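Local coordinates for O-methyltransferase (Bacillus halodurans, PDB 2GPY), which probably transfers a methyl group from S-adenosylmethionine to an oxygen atom of a substrate that has not been identified, at residues B[16-19]-B[23-26]; B[41-46]-B[65-70]. All coordinates share one frame; numbering follows the deposited sequence. Where two conformers were deposited one is given.

Interaction 1. Residues B[16-19]-B[23-26]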
loop_
_atom_site.group_PDB
_atom_site.type_symbol
_atom_site.label_atom_id
_atom_site.label_comp_id
_atom_site.label_asym_id
_atom_site.label_seq_id
_atom_site.Cartn_x
_atom_site.Cartn_y
_atom_site.Cartn_z
ATOM N N ILE B 16 -15.656 -9.859 3.609
ATOM C CA ILE B 16 -15.965 -9.039 4.794
ATOM C C ILE B 16 -16.184 -9.901 6.046
ATOM O O ILE B 16 -17.106 -10.713 6.076
ATOM C CB ILE B 16 -17.226 -8.144 4.563
ATOM C CG1 ILE B 16 -18.453 -8.985 4.159
ATOM C CG2 ILE B 16 -16.954 -7.082 3.504
ATOM C CD1 ILE B 16 -19.773 -8.189 4.035
ATOM N N PRO B 17 -15.331 -9.740 7.078
ATOM C CA PRO B 17 -15.583 -10.365 8.386
ATOM C C PRO B 17 -16.474 -9.522 9.306
ATOM O O PRO B 17 -16.460 -8.296 9.215
ATOM C CB PRO B 17 -14.187 -10.468 9.006
ATOM C CG PRO B 17 -13.306 -9.561 8.202
ATOM C CD PRO B 17 -14.074 -8.977 7.064
ATOM N N ALA B 18 -17.219 -10.182 10.195
ATOM C CA ALA B 18 -18.070 -9.481 11.172
ATOM C C ALA B 18 -17.280 -8.530 12.077
ATOM O O ALA B 18 -16.143 -8.813 12.484
ATOM C CB ALA B 18 -18.869 -10.474 12.016
ATOM N N ARG B 19 -17.882 -7.381 12.361
ATOM C CA ARG B 19 -17.277 -6.415 13.261
ATOM C C ARG B 19 -17.859 -6.682 14.659
ATOM O O ARG B 19 -18.812 -7.445 14.798
ATOM C CB ARG B 19 -17.562 -4.979 12.786
ATOM C CG ARG B 19 -16.677 -4.425 11.621
ATOM C CD ARG B 19 -17.056 -4.986 10.253
ATOM N NE ARG B 19 -18.425 -4.638 9.864
ATOM C CZ ARG B 19 -19.265 -5.446 9.219
ATOM N NH1 ARG B 19 -18.896 -6.679 8.879
ATOM N NH2 ARG B 19 -20.491 -5.025 8.926
ATOM N N ILE B 23 -19.675 -1.724 16.680
ATOM C CA ILE B 23 -19.236 -1.204 15.366
ATOM C C ILE B 23 -20.334 -1.404 14.319
ATOM O O ILE B 23 -20.656 -0.479 13.582
ATOM C CB ILE B 23 -17.945 -1.908 14.935
ATOM C CG1 ILE B 23 -16.911 -1.847 16.073
ATOM C CG2 ILE B 23 -17.355 -1.325 13.609
ATOM C CD1 ILE B 23 -16.168 -0.574 16.140
ATOM N N GLU B 24 -20.932 -2.602 14.288
ATOM C CA GLU B 24 -22.052 -2.869 13.391
ATOM C C GLU B 24 -23.229 -1.930 13.651
ATOM O O GLU B 24 -23.900 -1.505 12.711
ATOM C CB GLU B 24 -22.485 -4.341 13.460
ATOM C CG GLU B 24 -21.341 -5.259 13.050
ATOM C CD GLU B 24 -21.776 -6.612 12.544
ATOM O OE1 GLU B 24 -22.754 -7.169 13.057
ATOM O OE2 GLU B 24 -21.102 -7.128 11.631
ATOM N N GLN B 25 -23.464 -1.612 14.927
ATOM C CA GLN B 25 -24.499 -0.683 15.328
ATOM C C GLN B 25 -24.171 0.741 14.877
ATOM O O GLN B 25 -25.077 1.505 14.519
ATOM C CB GLN B 25 -24.699 -0.737 16.849
ATOM C CG GLN B 25 -25.842 0.142 17.410
ATOM C CD GLN B 25 -27.254 -0.344 17.040
ATOM O OE1 GLN B 25 -27.474 -1.520 16.734
ATOM N NE2 GLN B 25 -28.221 0.571 17.086
HETATM N N MSE B 26 -22.892 1.101 14.913
HETATM C CA MSE B 26 -22.442 2.414 14.386
HETATM C C MSE B 26 -22.674 2.534 12.877
HETATM O O MSE B 26 -23.068 3.597 12.379
HETATM C CB MSE B 26 -20.965 2.667 14.713
HETATM C CG MSE B 26 -20.710 3.051 16.171
HETATM SE SE MSE B 26 -18.787 3.215 16.504
HETATM C CE MSE B 26 -18.468 4.760 15.512
#

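Interaction 2. Residues B[41-46]-B[65-70]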
loop_
_atom_site.group_PDB
_atom_site.type_symbol
_atom_site.label_atom_id
_atom_site.label_comp_id
_atom_site.label_asym_id
_atom_site.label_seq_id
_atom_site.Cartn_x
_atom_site.Cartn_y
_atom_site.Cartn_z
ATOM N N LEU B 41 -16.351 -2.221 2.097
ATOM C CA LEU B 41 -15.240 -2.781 1.320
ATOM C C LEU B 41 -14.028 -1.893 1.206
ATOM O O LEU B 41 -12.917 -2.388 1.326
ATOM C CB LEU B 41 -15.677 -3.307 -0.046
ATOM C CG LEU B 41 -15.355 -4.818 -0.049
ATOM C CD1 LEU B 41 -16.554 -5.659 0.225
ATOM C CD2 LEU B 41 -14.733 -5.229 -1.354
ATOM N N GLY B 42 -14.226 -0.593 0.997
ATOM C CA GLY B 42 -13.115 0.372 1.034
ATOM C C GLY B 42 -12.425 0.398 2.394
ATOM O O GLY B 42 -11.194 0.526 2.490
HETATM N N MSE B 43 -13.230 0.319 3.453
HETATM C CA MSE B 43 -12.691 0.405 4.809
HETATM C C MSE B 43 -11.807 -0.809 5.075
HETATM O O MSE B 43 -10.719 -0.682 5.631
HETATM C CB MSE B 43 -13.831 0.505 5.857
HETATM C CG MSE B 43 -13.284 0.333 7.280
HETATM SE SE MSE B 43 -12.176 1.883 7.740
HETATM C CE MSE B 43 -13.249 2.697 8.028
ATOM N N GLU B 44 -12.284 -1.999 4.713
ATOM C CA GLU B 44 -11.506 -3.209 4.982
ATOM C C GLU B 44 -10.174 -3.164 4.227
ATOM O O GLU B 44 -9.119 -3.543 4.758
ATOM C CB GLU B 44 -12.297 -4.465 4.616
ATOM C CG GLU B 44 -13.522 -4.680 5.525
ATOM C CD GLU B 44 -13.151 -5.012 6.989
ATOM O OE1 GLU B 44 -12.053 -5.552 7.240
ATOM O OE2 GLU B 44 -13.974 -4.736 7.886
ATOM N N SER B 45 -10.239 -2.720 2.978
ATOM C CA SER B 45 -9.015 -2.562 2.177
ATOM C C SER B 45 -8.086 -1.531 2.747
ATOM O O SER B 45 -6.869 -1.779 2.839
ATOM C CB SER B 45 -9.356 -2.239 0.721
ATOM O OG SER B 45 -9.817 -3.418 0.116
ATOM N N LEU B 46 -8.630 -0.387 3.155
ATOM C CA LEU B 46 -7.811 0.650 3.762
ATOM C C LEU B 46 -7.113 0.153 5.015
ATOM O O LEU B 46 -5.933 0.432 5.222
ATOM C CB LEU B 46 -8.619 1.912 4.099
ATOM C CG LEU B 46 -7.745 3.111 4.486
ATOM C CD1 LEU B 46 -6.942 3.552 3.242
ATOM C CD2 LEU B 46 -8.525 4.257 5.064
ATOM N N ILE B 65 -18.773 10.553 13.085
ATOM C CA ILE B 65 -19.117 9.982 14.404
ATOM C C ILE B 65 -18.039 9.047 14.954
ATOM O O ILE B 65 -18.292 8.269 15.877
ATOM C CB ILE B 65 -20.559 9.334 14.464
ATOM C CG1 ILE B 65 -20.672 8.164 13.473
ATOM C CG2 ILE B 65 -21.653 10.427 14.297
ATOM C CD1 ILE B 65 -21.779 7.168 13.813
ATOM N N GLY B 66 -16.843 9.103 14.351
ATOM C CA GLY B 66 -15.674 8.403 14.871
ATOM C C GLY B 66 -15.461 6.984 14.345
ATOM O O GLY B 66 -14.572 6.280 14.819
ATOM N N TYR B 67 -16.229 6.578 13.340
ATOM C CA TYR B 67 -16.098 5.218 12.802
ATOM C C TYR B 67 -14.697 4.891 12.253
ATOM O O TYR B 67 -14.091 3.875 12.657
ATOM C CB TYR B 67 -17.160 5.005 11.741
ATOM C CG TYR B 67 -17.151 3.627 11.124
ATOM C CD1 TYR B 67 -17.752 2.559 11.766
ATOM C CD2 TYR B 67 -16.563 3.422 9.884
ATOM C CE1 TYR B 67 -17.744 1.278 11.177
ATOM C CE2 TYR B 67 -16.571 2.172 9.281
ATOM C CZ TYR B 67 -17.160 1.114 9.925
ATOM O OH TYR B 67 -17.171 -0.095 9.269
ATOM N N SER B 68 -14.166 5.752 11.379
ATOM C CA SER B 68 -12.833 5.487 10.796
ATOM C C SER B 68 -11.715 5.559 11.842
ATOM O O SER B 68 -10.815 4.723 11.828
ATOM C CB SER B 68 -12.535 6.377 9.581
ATOM O OG SER B 68 -13.367 6.014 8.490
ATOM N N ALA B 69 -11.790 6.528 12.760
ATOM C CA ALA B 69 -10.785 6.674 13.815
ATOM C C ALA B 69 -10.769 5.393 14.647
ATOM O O ALA B 69 -9.712 4.837 14.941
ATOM C CB ALA B 69 -11.082 7.872 14.728
ATOM N N ILE B 70 -11.958 4.948 15.053
ATOM C CA ILE B 70 -12.107 3.724 15.841
ATOM C C ILE B 70 -11.574 2.487 15.137
ATOM O O ILE B 70 -10.792 1.735 15.727
ATOM C CB ILE B 70 -13.567 3.524 16.327
ATOM C CG1 ILE B 70 -13.844 4.534 17.457
ATOM C CG2 ILE B 70 -13.799 2.096 16.808
ATOM C CD1 ILE B 70 -15.336 4.715 17.798
#

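Interaction 1. Residues B[16-19]-B[23-26]
Arg19 and Glu24 meet where the loop after helix 9-13 turns into helix 21-32, so the contact joins a helix's first turn to its own lead-in at the N-terminal edge of this probable methyltransferase of Rossmann-like fold. The Arg19 chain bends at chi2 (76°) and chi3 (62°), curling the guanidinium back over its own loop. There NH1 of Arg19 donates to O of Pro17 at 2.9 Å, within the guanidinium plane but from above the carbonyl plane of Pro17. Glu24 reaches back with an extended chain and sets OE2 over one face of the guanidinium, 3.5 Å from NH2 of Arg19. This salt bridge rests on charge alone, since no guanidinium N-H points at the oxygen. The Arg19 and Ile23 side chains cross at about a right angle, CG of Arg19 lying 3.7 Å from CG2 of Ile23. NH2 of Arg19 has a second acidic partner in Glu27, one turn further along the helix. With an alanine in place of Arg19, Glu24 and Glu27 would probably be left without their shared cation and the Pro17 carbonyl without this donor. The backbone also takes part: N of Arg19 gives OE2 of Glu24 a weak hydrogen bond of 3.3 Å.

Interaction 2. Residues B[41-46]-B[65-70]
A buried, essentially apolar touch between helix 40-53 and the start of helix 67-75 is made by selenomethionine Met43, whose terminal methyl reaches Tyr67 and Ser68. Helix 67-75 follows strand 57-61 of the central sheet; in Rossmann-like methyltransferases the loop between this strand and helix commonly helps to bind S-adenosylmethionine, a role probably kept here. Met43 sends CG anti to its own N (chi1 169°), then bends at the next two torsions, bringing the methyl over to helix 67-75. CE of Met43 lies 3.6 Å from CE2 of Tyr67, approaching the ring obliquely while the two side chains run past each other in opposite directions. The same methyl is 3.4 Å from OG of Ser68. Both distances are doubtful in detail: the modelled SE-CE bond of Met43 is too short for selenium and carbon, and Ser68 has a second conformer.

Gly66 sits at the N-cap of helix 67-75 with a positive phi of 91°, a backbone shape that calls for glycine, and its O accepts the helical bond from N of Ile70 at 2.9 Å. The hydroxyl of Tyr67 has its polar partners outside the two segments: it hydrogen-bonds Glu27 of helix 21-32 and Arg71. Arg71 in turn forms a salt bridge with Glu44, a polar tie between the same two helices. Arg200 of the second subunit packs on Leu41, Glu44 and Ser45. No hydrogen bond crosses between 41-46 and 65-70, so their direct attraction is dispersion and hydrophobic burial round one methyl, with little directional demand, while the orientation of the Tyr67 ring is probably governed more by its hydroxyl partners.

From the N terminus, interaction 1 comes first and closes a very short loop, only three residues separating its segments. Interaction 2 opens after it has closed and spans the end of helix 40-53, strand 57-61 and the turn into helix 67-75. The two are therefore in series, neither nested nor crossed, yet they touch in space, with centres about 10 Å apart. CG2 of Ile23 packs on CE1 of Tyr67 at 3.6 Å, CE of Met26 lies against the backbone of 65-67, and CG2 of Ile16 meets CD1 of Leu41. Together they tie the N-terminal loop and helix 21-32 to the two helices beside the sheet.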